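Local coordinates for protein alpha-galactosidase (Lactobacillus brevis, PDB 3MI6) that probably hydrolyses terminal, non-reducing alpha-D-galactose residues from alpha-galactosides, as other glycoside hydrolases of family 36 do, at residues Q87-V92 with R271-I276; A179-L184 with Q292-I297; I559-S564 with D642-E647; D648-S653 with R668-N673. All coordinates share one frame; numbering follows the deposited sequence.

Contact 1 (Q87-V92 with R271-I276); sequences QPAFQV and RILTGI
Leu273 and Arg271 of strand 270-274 reach the chain just before strand 90-93 and pack against Gln87, Pro88 and Ala89. The close part centres on the leucine's two methyls. CD1 lies 3.4 Å from Pro88 O and also touches Gln87 CB, while CD2 faces Ala89, 4.1 Å from its CA. Beside them, Arg271 NH1 donates to Gln87 O over 2.8 Å with a bent N-H...O angle of 143°. Arg271 CG stands anti to the backbone N, and the chain kinks at chi3 (-84°), which turns NE out of the extended line. The two segments belong to an antiparallel sheet of the N-terminal domain, a galactose-mutarotase-like beta sandwich, in which both strands pair with strand 174-186. The guanidinium also forms salt bridges through NE to Asp185 and through NH2 to Asp84; an alanine in place of Arg271 would probably leave Gln87 O without this donor and take one salt-bridge partner from each carboxylate. The other side is looser. From Phe90 onward the chains diverge, the Phe90 side chain making no contact with 271-276, and the partly exposed Gln91 turns to Glu280 of a second subunit. The far end of Gln87 likewise leads off, against Leu221 of that subunit.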
loop_
_atom_site.group_PDB
_atom_site.type_symbol
_atom_site.label_atom_id
_atom_site.label_comp_id
_atom_site.label_asym_id
_atom_site.label_seq_id
_atom_site.Cartn_x
_atom_site.Cartn_y
_atom_site.Cartn_z
ATOM N N GLN D 87 -16.537 23.960 -6.174
ATOM C CA GLN D 87 -17.970 23.786 -6.052
ATOM C C GLN D 87 -18.501 24.800 -5.065
ATOM O O GLN D 87 -17.824 25.130 -4.112
ATOM C CB GLN D 87 -18.304 22.358 -5.620
ATOM C CG GLN D 87 -18.218 21.357 -6.766
ATOM C CD GLN D 87 -19.125 21.724 -7.955
ATOM O OE1 GLN D 87 -20.340 21.464 -7.947
ATOM N NE2 GLN D 87 -18.528 22.326 -8.986
ATOM N N PRO D 88 -19.701 25.332 -5.312
ATOM C CA PRO D 88 -20.258 26.341 -4.407
ATOM C C PRO D 88 -21.133 25.733 -3.336
ATOM O O PRO D 88 -21.603 24.614 -3.489
ATOM C CB PRO D 88 -21.115 27.198 -5.336
ATOM C CG PRO D 88 -21.561 26.264 -6.374
ATOM C CD PRO D 88 -20.440 25.267 -6.583
ATOM N N ALA D 89 -21.342 26.470 -2.258
ATOM C CA ALA D 89 -22.260 26.045 -1.217
ATOM C C ALA D 89 -23.686 26.313 -1.633
ATOM O O ALA D 89 -24.603 25.636 -1.179
ATOM C CB ALA D 89 -21.985 26.785 0.065
ATOM N N PHE D 90 -23.890 27.322 -2.472
ATOM C CA PHE D 90 -25.246 27.687 -2.865
ATOM C C PHE D 90 -25.207 28.327 -4.242
ATOM O O PHE D 90 -24.124 28.625 -4.744
ATOM C CB PHE D 90 -25.822 28.680 -1.857
ATOM C CG PHE D 90 -25.254 30.055 -2.000
ATOM C CD1 PHE D 90 -24.066 30.394 -1.383
ATOM C CD2 PHE D 90 -25.889 30.999 -2.789
ATOM C CE1 PHE D 90 -23.529 31.643 -1.521
ATOM C CE2 PHE D 90 -25.357 32.256 -2.935
ATOM C CZ PHE D 90 -24.168 32.580 -2.294
ATOM N N GLN D 91 -26.382 28.535 -4.846
ATOM C CA GLN D 91 -26.513 29.293 -6.098
ATOM C C GLN D 91 -27.940 29.844 -6.217
ATOM O O GLN D 91 -28.898 29.163 -5.835
ATOM C CB GLN D 91 -26.155 28.416 -7.311
ATOM C CG GLN D 91 -25.994 29.176 -8.618
ATOM C CD GLN D 91 -25.746 28.268 -9.824
ATOM O OE1 GLN D 91 -26.554 27.388 -10.148
ATOM N NE2 GLN D 91 -24.641 28.502 -10.509
ATOM N N VAL D 92 -28.079 31.071 -6.734
ATOM C CA VAL D 92 -29.381 31.721 -6.888
ATOM C C VAL D 92 -29.597 32.298 -8.286
ATOM O O VAL D 92 -28.796 33.094 -8.760
ATOM C CB VAL D 92 -29.564 32.900 -5.912
ATOM C CG1 VAL D 92 -31.053 33.241 -5.765
ATOM C CG2 VAL D 92 -28.946 32.604 -4.572
ATOM N N ARG D 271 -12.417 21.239 0.102
ATOM C CA ARG D 271 -13.742 21.719 0.434
ATOM C C ARG D 271 -14.678 20.552 0.765
ATOM O O ARG D 271 -14.973 19.718 -0.093
ATOM C CB ARG D 271 -14.307 22.562 -0.712
ATOM C CG ARG D 271 -15.612 23.292 -0.379
ATOM C CD ARG D 271 -15.911 24.371 -1.406
ATOM N NE ARG D 271 -15.217 25.613 -1.100
ATOM C CZ ARG D 271 -15.128 26.651 -1.927
ATOM N NH1 ARG D 271 -15.681 26.595 -3.129
ATOM N NH2 ARG D 271 -14.468 27.741 -1.557
ATOM N N ILE D 272 -15.138 20.500 2.013
ATOM C CA ILE D 272 -16.160 19.542 2.415
ATOM C C ILE D 272 -17.543 20.204 2.420
ATOM O O ILE D 272 -17.804 21.098 3.206
ATOM C CB ILE D 272 -15.879 18.922 3.822
ATOM C CG1 ILE D 272 -14.513 18.230 3.877
ATOM C CG2 ILE D 272 -16.942 17.902 4.185
ATOM C CD1 ILE D 272 -13.314 19.140 3.710
ATOM N N LEU D 273 -18.424 19.742 1.536
ATOM C CA LEU D 273 -19.775 20.275 1.393
ATOM C C LEU D 273 -20.738 19.248 1.882
ATOM O O LEU D 273 -20.607 18.107 1.506
ATOM C CB LEU D 273 -20.088 20.510 -0.084
ATOM C CG LEU D 273 -19.498 21.738 -0.765
ATOM C CD1 LEU D 273 -20.017 21.866 -2.177
ATOM C CD2 LEU D 273 -19.875 22.946 0.051
ATOM N N THR D 274 -21.708 19.630 2.707
ATOM C CA THR D 274 -22.769 18.700 3.104
ATOM C C THR D 274 -24.159 19.331 3.251
ATOM O O THR D 274 -24.314 20.390 3.841
ATOM C CB THR D 274 -22.416 17.904 4.380
ATOM O OG1 THR D 274 -22.035 18.798 5.423
ATOM C CG2 THR D 274 -21.262 16.928 4.114
ATOM N N GLY D 275 -25.169 18.675 2.696
ATOM C CA GLY D 275 -26.543 19.096 2.868
ATOM C C GLY D 275 -27.449 18.400 1.866
ATOM O O GLY D 275 -27.171 17.288 1.406
ATOM N N ILE D 276 -28.550 19.062 1.531
ATOM C CA ILE D 276 -29.475 18.562 0.533
ATOM C C ILE D 276 -28.777 18.448 -0.820
ATOM O O ILE D 276 -28.109 19.368 -1.272
ATOM C CB ILE D 276 -30.674 19.502 0.402
ATOM C CG1 ILE D 276 -31.376 19.637 1.746
ATOM C CG2 ILE D 276 -31.633 18.999 -0.657
ATOM C CD1 ILE D 276 -32.586 20.530 1.696
#

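Contact 2 (A179-L184 with Q292-I297); sequences ALSSQL and QTPEAI
Ser181 and Ser182 both point their side chains at segment 292-297, because they form a classic beta bulge opposite Thr274 in strand 174-186. In a regular strand neighbouring side chains alternate; here the bulge puts two in a row on the face that looks toward strand 290-301. The contact thereby joins two antiparallel sheets of the mutarotase-like N-terminal beta sandwich, and the touching backbones run in nearly the same direction, 21° apart. Ser181 makes the polar contact. Its OG, anti to the carbonyl carbon (chi1 -62°), donates to Pro294 O over 2.7 Å, approaching with a tilt from the carbonyl plane. Thr293 OG1 donates to the same oxygen within its own segment, at 3.1 Å, and comes from the opposite face of that plane, so a single carbonyl is gripped by two hydroxyls. Thr293 OG1 is held in turn by Ala164 N of strand 159-167, next to 290-301 in its sheet. The methyl branch of the threonine also meets 179-184: CG2, anti to the carbonyl carbon, lies 3.5 Å from Ala179 O and 3.6 Å from Leu180 O. It thus fits against two successive backbone oxygens, and Ala179 CB comes near it as well. Farther along the two segments, Ala296 CB meets both serines, lying 4.1 Å from Ser181 CB and 3.5 Å from Ser182 CB.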
loop_
_atom_site.group_PDB
_atom_site.type_symbol
_atom_site.label_atom_id
_atom_site.label_comp_id
_atom_site.label_asym_id
_atom_site.label_seq_id
_atom_site.Cartn_x
_atom_site.Cartn_y
_atom_site.Cartn_z
ATOM N N ALA D 179 -28.601 24.735 -2.050
ATOM C CA ALA D 179 -28.629 25.280 -0.701
ATOM C C ALA D 179 -28.000 24.300 0.277
ATOM O O ALA D 179 -28.697 23.709 1.102
ATOM C CB ALA D 179 -30.040 25.577 -0.292
ATOM N N LEU D 180 -26.681 24.122 0.186
ATOM C CA LEU D 180 -25.990 23.224 1.107
ATOM C C LEU D 180 -26.107 23.705 2.546
ATOM O O LEU D 180 -26.439 24.856 2.796
ATOM C CB LEU D 180 -24.528 23.056 0.728
ATOM C CG LEU D 180 -24.139 21.947 -0.260
ATOM C CD1 LEU D 180 -25.312 21.095 -0.639
ATOM C CD2 LEU D 180 -23.444 22.514 -1.496
ATOM N N SER D 181 -25.830 22.814 3.489
ATOM C CA SER D 181 -25.979 23.134 4.897
ATOM C C SER D 181 -24.689 23.564 5.543
ATOM O O SER D 181 -24.707 24.281 6.536
ATOM C CB SER D 181 -26.522 21.941 5.656
ATOM O OG SER D 181 -27.798 21.624 5.162
ATOM N N SER D 182 -23.568 23.115 4.999
ATOM C CA SER D 182 -22.280 23.421 5.586
ATOM C C SER D 182 -21.182 23.339 4.551
ATOM O O SER D 182 -21.173 22.437 3.706
ATOM C CB SER D 182 -21.967 22.452 6.719
ATOM O OG SER D 182 -20.593 22.534 7.064
ATOM N N GLN D 183 -20.262 24.293 4.610
ATOM C CA GLN D 183 -19.052 24.224 3.815
ATOM C C GLN D 183 -17.890 24.330 4.761
ATOM O O GLN D 183 -17.936 25.120 5.700
ATOM C CB GLN D 183 -18.994 25.368 2.825
ATOM C CG GLN D 183 -17.630 25.600 2.265
ATOM C CD GLN D 183 -17.677 26.571 1.119
ATOM O OE1 GLN D 183 -18.641 26.585 0.368
ATOM N NE2 GLN D 183 -16.634 27.382 0.969
ATOM N N LEU D 184 -16.863 23.517 4.540
ATOM C CA LEU D 184 -15.626 23.618 5.304
ATOM C C LEU D 184 -14.441 23.575 4.377
ATOM O O LEU D 184 -14.238 22.599 3.663
ATOM C CB LEU D 184 -15.492 22.508 6.350
ATOM C CG LEU D 184 -14.100 22.528 7.007
ATOM C CD1 LEU D 184 -13.793 23.918 7.631
ATOM C CD2 LEU D 184 -13.855 21.384 8.021
ATOM N N GLN D 292 -35.041 27.391 5.113
ATOM C CA GLN D 292 -34.127 26.856 6.144
ATOM C C GLN D 292 -33.451 25.536 5.687
ATOM O O GLN D 292 -34.150 24.582 5.322
ATOM C CB GLN D 292 -34.916 26.624 7.448
ATOM C CG GLN D 292 -34.151 25.982 8.599
ATOM C CD GLN D 292 -32.987 26.841 9.083
ATOM O OE1 GLN D 292 -33.179 27.931 9.633
ATOM N NE2 GLN D 292 -31.769 26.344 8.886
ATOM N N THR D 293 -32.117 25.467 5.697
ATOM C CA THR D 293 -31.465 24.173 5.423
ATOM C C THR D 293 -31.548 23.247 6.634
ATOM O O THR D 293 -31.685 23.714 7.768
ATOM C CB THR D 293 -29.985 24.285 5.032
ATOM O OG1 THR D 293 -29.205 24.557 6.196
ATOM C CG2 THR D 293 -29.761 25.362 4.000
ATOM N N PRO D 294 -31.475 21.920 6.399
ATOM C CA PRO D 294 -31.387 20.978 7.520
ATOM C C PRO D 294 -30.050 21.228 8.183
ATOM O O PRO D 294 -29.171 21.805 7.535
ATOM C CB PRO D 294 -31.374 19.611 6.839
ATOM C CG PRO D 294 -31.813 19.839 5.451
ATOM C CD PRO D 294 -31.429 21.234 5.096
ATOM N N GLU D 295 -29.883 20.811 9.433
ATOM C CA GLU D 295 -28.637 21.071 10.148
ATOM C C GLU D 295 -27.495 20.104 9.811
ATOM O O GLU D 295 -27.707 18.892 9.639
ATOM C CB GLU D 295 -28.893 21.093 11.652
ATOM C CG GLU D 295 -29.537 22.378 12.107
ATOM C CD GLU D 295 -29.826 22.401 13.582
ATOM O OE1 GLU D 295 -29.943 21.316 14.196
ATOM O OE2 GLU D 295 -29.941 23.515 14.131
ATOM N N ALA D 296 -26.284 20.649 9.724
ATOM C CA ALA D 296 -25.075 19.836 9.602
ATOM C C ALA D 296 -24.419 19.705 10.967
ATOM O O ALA D 296 -24.246 20.699 11.652
ATOM C CB ALA D 296 -24.114 20.476 8.610
ATOM N N ILE D 297 -24.070 18.483 11.369
ATOM C CA ILE D 297 -23.236 18.250 12.570
ATOM C C ILE D 297 -21.750 18.160 12.209
ATOM O O ILE D 297 -21.372 17.363 11.366
ATOM C CB ILE D 297 -23.589 16.930 13.309
ATOM C CG1 ILE D 297 -25.102 16.754 13.493
ATOM C CG2 ILE D 297 -22.879 16.871 14.638
ATOM C CD1 ILE D 297 -25.772 17.872 14.247
#

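Contact 3 (I559-S564 with D642-E647); sequences IQFGTS and DSPFVE
A type I beta turn, Ser643 to Val646, receives Phe561 of helix 553-566, a helix of the (beta/alpha)8 barrel, and so brings the catalytic barrel against the loop between strands 637-640 and 651-657 of the C-terminal antiparallel sheet. Phe561 carries most of the contact. Its CG stands anti to the backbone N (chi1 -155°), and the ring lies against the turn. Pro644 CD sits over the centre of that ring, 3.6 Å from the centroid and 8° off the normal, a CH-pi contact made almost squarely on the face. Farther out, Phe561 CE1 lies 3.5 Å from Ser643 CB, and CE2 lies 3.3 Å from Asp642 O. The turn is braced from within: Ser643 OG accepts from Phe645 N at 3.0 Å, an ST turn, which ties together the residues either side of Pro644. Thr652 of strand 651-657 touches both Phe561 and Pro644. Phe645 completes the grouping, its side chain sliding past Phe561 in the opposite direction. Its ring is approached at the edge, where CD2 lies 3.8 Å from Phe561 CD1 and CE2 lies 3.9 Å from Gly562 N.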
loop_
_atom_site.group_PDB
_atom_site.type_symbol
_atom_site.label_atom_id
_atom_site.label_comp_id
_atom_site.label_asym_id
_atom_site.label_seq_id
_atom_site.Cartn_x
_atom_site.Cartn_y
_atom_site.Cartn_z
ATOM N N ILE D 559 -22.313 -4.889 9.850
ATOM C CA ILE D 559 -23.266 -3.783 9.763
ATOM C C ILE D 559 -23.262 -2.903 11.016
ATOM O O ILE D 559 -23.250 -1.674 10.925
ATOM C CB ILE D 559 -24.688 -4.278 9.460
ATOM C CG1 ILE D 559 -24.716 -4.960 8.092
ATOM C CG2 ILE D 559 -25.638 -3.114 9.418
ATOM C CD1 ILE D 559 -25.973 -5.739 7.768
ATOM N N GLN D 560 -23.249 -3.537 12.185
ATOM C CA GLN D 560 -23.208 -2.810 13.453
ATOM C C GLN D 560 -21.860 -2.107 13.711
ATOM O O GLN D 560 -21.810 -0.947 14.150
ATOM C CB GLN D 560 -23.606 -3.730 14.602
ATOM C CG GLN D 560 -25.054 -4.194 14.477
ATOM C CD GLN D 560 -25.473 -5.188 15.557
ATOM O OE1 GLN D 560 -26.356 -6.028 15.340
ATOM N NE2 GLN D 560 -24.845 -5.094 16.727
ATOM N N PHE D 561 -20.770 -2.803 13.417
ATOM C CA PHE D 561 -19.468 -2.197 13.564
ATOM C C PHE D 561 -19.442 -0.884 12.790
ATOM O O PHE D 561 -19.073 0.151 13.335
ATOM C CB PHE D 561 -18.383 -3.128 13.048
ATOM C CG PHE D 561 -17.039 -2.876 13.661
ATOM C CD1 PHE D 561 -16.126 -2.051 13.036
ATOM C CD2 PHE D 561 -16.690 -3.467 14.868
ATOM C CE1 PHE D 561 -14.898 -1.832 13.601
ATOM C CE2 PHE D 561 -15.471 -3.241 15.424
ATOM C CZ PHE D 561 -14.574 -2.423 14.791
ATOM N N GLY D 562 -19.835 -0.926 11.521
ATOM C CA GLY D 562 -19.846 0.268 10.698
ATOM C C GLY D 562 -20.817 1.323 11.206
ATOM O O GLY D 562 -20.479 2.506 11.295
ATOM N N THR D 563 -22.028 0.908 11.555
ATOM C CA THR D 563 -23.007 1.867 12.032
ATOM C C THR D 563 -22.488 2.650 13.252
ATOM O O THR D 563 -22.715 3.861 13.355
ATOM C CB THR D 563 -24.372 1.192 12.306
ATOM O OG1 THR D 563 -24.843 0.582 11.096
ATOM C CG2 THR D 563 -25.398 2.212 12.780
ATOM N N SER D 564 -21.769 1.975 14.150
ATOM C CA SER D 564 -21.279 2.605 15.386
ATOM C C SER D 564 -20.370 3.829 15.200
ATOM O O SER D 564 -20.287 4.681 16.086
ATOM C CB SER D 564 -20.589 1.583 16.289
ATOM O OG SER D 564 -19.420 1.074 15.677
ATOM N N ASP D 642 -11.091 -4.721 17.778
ATOM C CA ASP D 642 -10.701 -5.424 16.555
ATOM C C ASP D 642 -11.744 -5.213 15.449
ATOM O O ASP D 642 -12.947 -5.399 15.681
ATOM C CB ASP D 642 -10.540 -6.928 16.842
ATOM C CG ASP D 642 -9.446 -7.215 17.875
ATOM O OD1 ASP D 642 -8.254 -7.050 17.505
ATOM O OD2 ASP D 642 -9.767 -7.615 19.039
ATOM N N SER D 643 -11.285 -4.854 14.250
ATOM C CA SER D 643 -12.185 -4.456 13.162
ATOM C C SER D 643 -12.245 -5.414 11.986
ATOM O O SER D 643 -11.212 -5.764 11.432
ATOM C CB SER D 643 -11.770 -3.100 12.623
ATOM O OG SER D 643 -12.534 -2.782 11.480
ATOM N N PRO D 644 -13.460 -5.813 11.573
ATOM C CA PRO D 644 -13.646 -6.693 10.416
ATOM C C PRO D 644 -13.315 -5.964 9.126
ATOM O O PRO D 644 -13.376 -6.565 8.050
ATOM C CB PRO D 644 -15.143 -6.960 10.435
ATOM C CG PRO D 644 -15.695 -5.732 10.991
ATOM C CD PRO D 644 -14.750 -5.323 12.078
ATOM N N PHE D 645 -12.970 -4.681 9.233
ATOM C CA PHE D 645 -12.642 -3.879 8.060
ATOM C C PHE D 645 -11.148 -3.622 7.916
ATOM O O PHE D 645 -10.728 -2.927 6.987
ATOM C CB PHE D 645 -13.400 -2.555 8.092
ATOM C CG PHE D 645 -14.883 -2.712 8.112
ATOM C CD1 PHE D 645 -15.562 -3.193 7.004
ATOM C CD2 PHE D 645 -15.619 -2.364 9.239
ATOM C CE1 PHE D 645 -16.963 -3.326 7.025
ATOM C CE2 PHE D 645 -17.029 -2.496 9.264
ATOM C CZ PHE D 645 -17.690 -2.976 8.166
ATOM N N VAL D 646 -10.355 -4.183 8.834
ATOM C CA VAL D 646 -8.909 -3.984 8.873
ATOM C C VAL D 646 -8.439 -5.404 8.693
ATOM O O VAL D 646 -9.168 -6.348 9.067
ATOM C CB VAL D 646 -8.457 -3.239 10.156
ATOM C CG1 VAL D 646 -6.941 -3.316 10.314
ATOM C CG2 VAL D 646 -8.929 -1.805 10.168
ATOM N N GLU D 647 -7.224 -5.573 8.162
ATOM C CA GLU D 647 -6.569 -6.868 8.161
ATOM C C GLU D 647 -7.445 -7.872 7.417
ATOM O O GLU D 647 -8.077 -7.520 6.444
ATOM C CB GLU D 647 -6.324 -7.340 9.612
#

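Contact 4 (D648-S653 with R668-N673); sequences DGNVTS and RYQLLN
Tyr669 N donates to Thr652 O over 2.8 Å at 171°, and Thr652 N answers with a bond of 3.0 Å to Tyr669 O, which makes Thr652 and Tyr669 an antiparallel hydrogen-bonded pair. Val651 CA adds a CA-H...O contact to that same tyrosine oxygen. The ladder of this beta hairpin goes one step beyond the regular strands, where Leu671 N bonds to Asn650 O at 2.9 Å. Just before it, an Asx turn holds Asn650 N on Asp648 OD1. The Asn650 side chain crosses that of Leu672 at about a right angle, its amide lying against the Leu672 backbone and Gln670 CG. An alanine in place of Asn650 would probably open a gap beside Leu672 and take away the packing on Gln670 CG. On the face with Val651 and Ser653, the extended Arg668 chain crosses Val651 obliquely, and Val651 CG1 sits over a face of the guanidinium, 3.7 Å from NE; the arginine's NH1 bonds to Gln730. Ser653 OG bonds to Asp642. Thr652 and Tyr669 point to the other face, where both touch Leu557 of barrel helix 553-566 and Tyr669 OH reaches Ala595 O. Strand 651-657 lies between 637-640 and 663-670, and 663-670 pairs on its far side with 728-736.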
loop_
_atom_site.group_PDB
_atom_site.type_symbol
_atom_site.label_atom_id
_atom_site.label_comp_id
_atom_site.label_asym_id
_atom_site.label_seq_id
_atom_site.Cartn_x
_atom_site.Cartn_y
_atom_site.Cartn_z
ATOM N N ASP D 648 -7.503 -9.116 7.882
ATOM C CA ASP D 648 -8.278 -10.132 7.173
ATOM C C ASP D 648 -9.765 -10.092 7.546
ATOM O O ASP D 648 -10.609 -10.753 6.908
ATOM C CB ASP D 648 -7.691 -11.543 7.367
ATOM C CG ASP D 648 -7.641 -11.971 8.826
ATOM O OD1 ASP D 648 -8.421 -11.437 9.656
ATOM O OD2 ASP D 648 -6.811 -12.853 9.147
ATOM N N GLY D 649 -10.077 -9.314 8.577
ATOM C CA GLY D 649 -11.446 -9.196 9.036
ATOM C C GLY D 649 -12.027 -10.448 9.676
ATOM O O GLY D 649 -13.243 -10.607 9.739
ATOM N N ASN D 650 -11.176 -11.340 10.168
ATOM C CA ASN D 650 -11.671 -12.574 10.758
ATOM C C ASN D 650 -12.187 -12.351 12.182
ATOM O O ASN D 650 -13.112 -13.033 12.645
ATOM C CB ASN D 650 -10.593 -13.655 10.734
ATOM C CG ASN D 650 -11.167 -15.055 10.862
ATOM O OD1 ASN D 650 -10.664 -15.876 11.639
ATOM N ND2 ASN D 650 -12.220 -15.342 10.097
ATOM N N VAL D 651 -11.613 -11.370 12.866
ATOM C CA VAL D 651 -11.989 -11.115 14.250
ATOM C C VAL D 651 -12.586 -9.717 14.443
ATOM O O VAL D 651 -11.964 -8.718 14.067
ATOM C CB VAL D 651 -10.777 -11.329 15.202
ATOM C CG1 VAL D 651 -11.181 -11.098 16.639
ATOM C CG2 VAL D 651 -10.235 -12.723 15.014
ATOM N N THR D 652 -13.793 -9.662 15.014
ATOM C CA THR D 652 -14.438 -8.401 15.367
ATOM C C THR D 652 -14.597 -8.378 16.861
ATOM O O THR D 652 -15.047 -9.358 17.434
ATOM C CB THR D 652 -15.867 -8.291 14.773
ATOM O OG1 THR D 652 -15.794 -8.081 13.364
ATOM C CG2 THR D 652 -16.634 -7.125 15.390
ATOM N N SER D 653 -14.259 -7.269 17.510
ATOM C CA SER D 653 -14.495 -7.199 18.940
ATOM C C SER D 653 -14.817 -5.811 19.411
ATOM O O SER D 653 -14.324 -4.825 18.866
ATOM C CB SER D 653 -13.297 -7.738 19.713
ATOM O OG SER D 653 -12.204 -6.843 19.636
ATOM N N ARG D 668 -15.587 -10.756 21.823
ATOM C CA ARG D 668 -14.753 -11.076 20.677
ATOM C C ARG D 668 -15.483 -12.128 19.843
ATOM O O ARG D 668 -15.892 -13.168 20.352
ATOM C CB ARG D 668 -13.423 -11.622 21.154
ATOM C CG ARG D 668 -12.417 -11.893 20.098
ATOM C CD ARG D 668 -11.146 -12.392 20.768
ATOM N NE ARG D 668 -10.043 -12.590 19.833
ATOM C CZ ARG D 668 -9.748 -13.755 19.259
ATOM N NH1 ARG D 668 -10.473 -14.833 19.521
ATOM N NH2 ARG D 668 -8.733 -13.838 18.412
ATOM N N TYR D 669 -15.661 -11.849 18.561
ATOM C CA TYR D 669 -16.287 -12.784 17.648
ATOM C C TYR D 669 -15.270 -13.173 16.592
ATOM O O TYR D 669 -14.645 -12.315 15.987
ATOM C CB TYR D 669 -17.506 -12.137 16.967
ATOM C CG TYR D 669 -18.409 -11.367 17.906
ATOM C CD1 TYR D 669 -19.537 -11.956 18.430
ATOM C CD2 TYR D 669 -18.113 -10.062 18.285
ATOM C CE1 TYR D 669 -20.352 -11.277 19.295
ATOM C CE2 TYR D 669 -18.925 -9.370 19.149
ATOM C CZ TYR D 669 -20.049 -9.982 19.650
ATOM O OH TYR D 669 -20.898 -9.320 20.520
ATOM N N GLN D 670 -15.092 -14.465 16.368
ATOM C CA GLN D 670 -14.243 -14.900 15.274
ATOM C C GLN D 670 -15.145 -15.561 14.256
ATOM O O GLN D 670 -16.011 -16.374 14.625
ATOM C CB GLN D 670 -13.173 -15.864 15.762
ATOM C CG GLN D 670 -12.140 -16.237 14.711
ATOM C CD GLN D 670 -11.109 -17.256 15.232
ATOM O OE1 GLN D 670 -11.479 -18.360 15.665
ATOM N NE2 GLN D 670 -9.814 -16.882 15.196
ATOM N N LEU D 671 -14.969 -15.212 12.983
ATOM C CA LEU D 671 -15.841 -15.781 11.964
ATOM C C LEU D 671 -15.454 -17.223 11.595
ATOM O O LEU D 671 -16.301 -18.124 11.580
ATOM C CB LEU D 671 -15.893 -14.894 10.729
ATOM C CG LEU D 671 -16.440 -13.478 10.928
ATOM C CD1 LEU D 671 -16.408 -12.711 9.603
ATOM C CD2 LEU D 671 -17.845 -13.504 11.498
ATOM N N LEU D 672 -14.176 -17.444 11.314
ATOM C CA LEU D 672 -13.724 -18.736 10.838
ATOM C C LEU D 672 -12.730 -19.255 11.846
ATOM O O LEU D 672 -11.834 -18.525 12.261
ATOM C CB LEU D 672 -13.045 -18.568 9.479
ATOM C CG LEU D 672 -13.839 -18.965 8.225
ATOM C CD1 LEU D 672 -15.348 -18.739 8.388
ATOM C CD2 LEU D 672 -13.298 -18.271 6.987
ATOM N N ASN D 673 -12.876 -20.498 12.274
ATOM C CA ASN D 673 -11.915 -21.048 13.213
ATOM C C ASN D 673 -10.712 -21.595 12.446
ATOM O O ASN D 673 -10.874 -22.160 11.372
ATOM C CB ASN D 673 -12.567 -22.129 14.061
ATOM C CG ASN D 673 -11.797 -22.410 15.319
ATOM O OD1 ASN D 673 -11.335 -21.486 15.983
ATOM N ND2 ASN D 673 -11.649 -23.688 15.665
#

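Contacts 1 and 2 are centred 8 Å apart and meet at strand 174-186, which belongs to contact 2 and pairs with both strands of contact 1: Ile272 N probably bonds to Leu184 O, 2.8 Å away, and Thr274 O to Ser181 N. Contacts 3 and 4, with centres 10 Å apart, are joined by a probable bond of 2.6 Å between Asp642 OD2 and Ser653 OG and by Thr652 CG2 resting on Phe561 CD2. The centres of contacts 2 and 3 lie 28 Å apart, their nearest atoms about 13 Å. All four are away from the predicted nucleophile Asp479 and proton donor Asp549; contacts 1 and 2 lie in the sandwich, contact 3 joins barrel to C-terminal sheet, and contact 4 lies in that sheet.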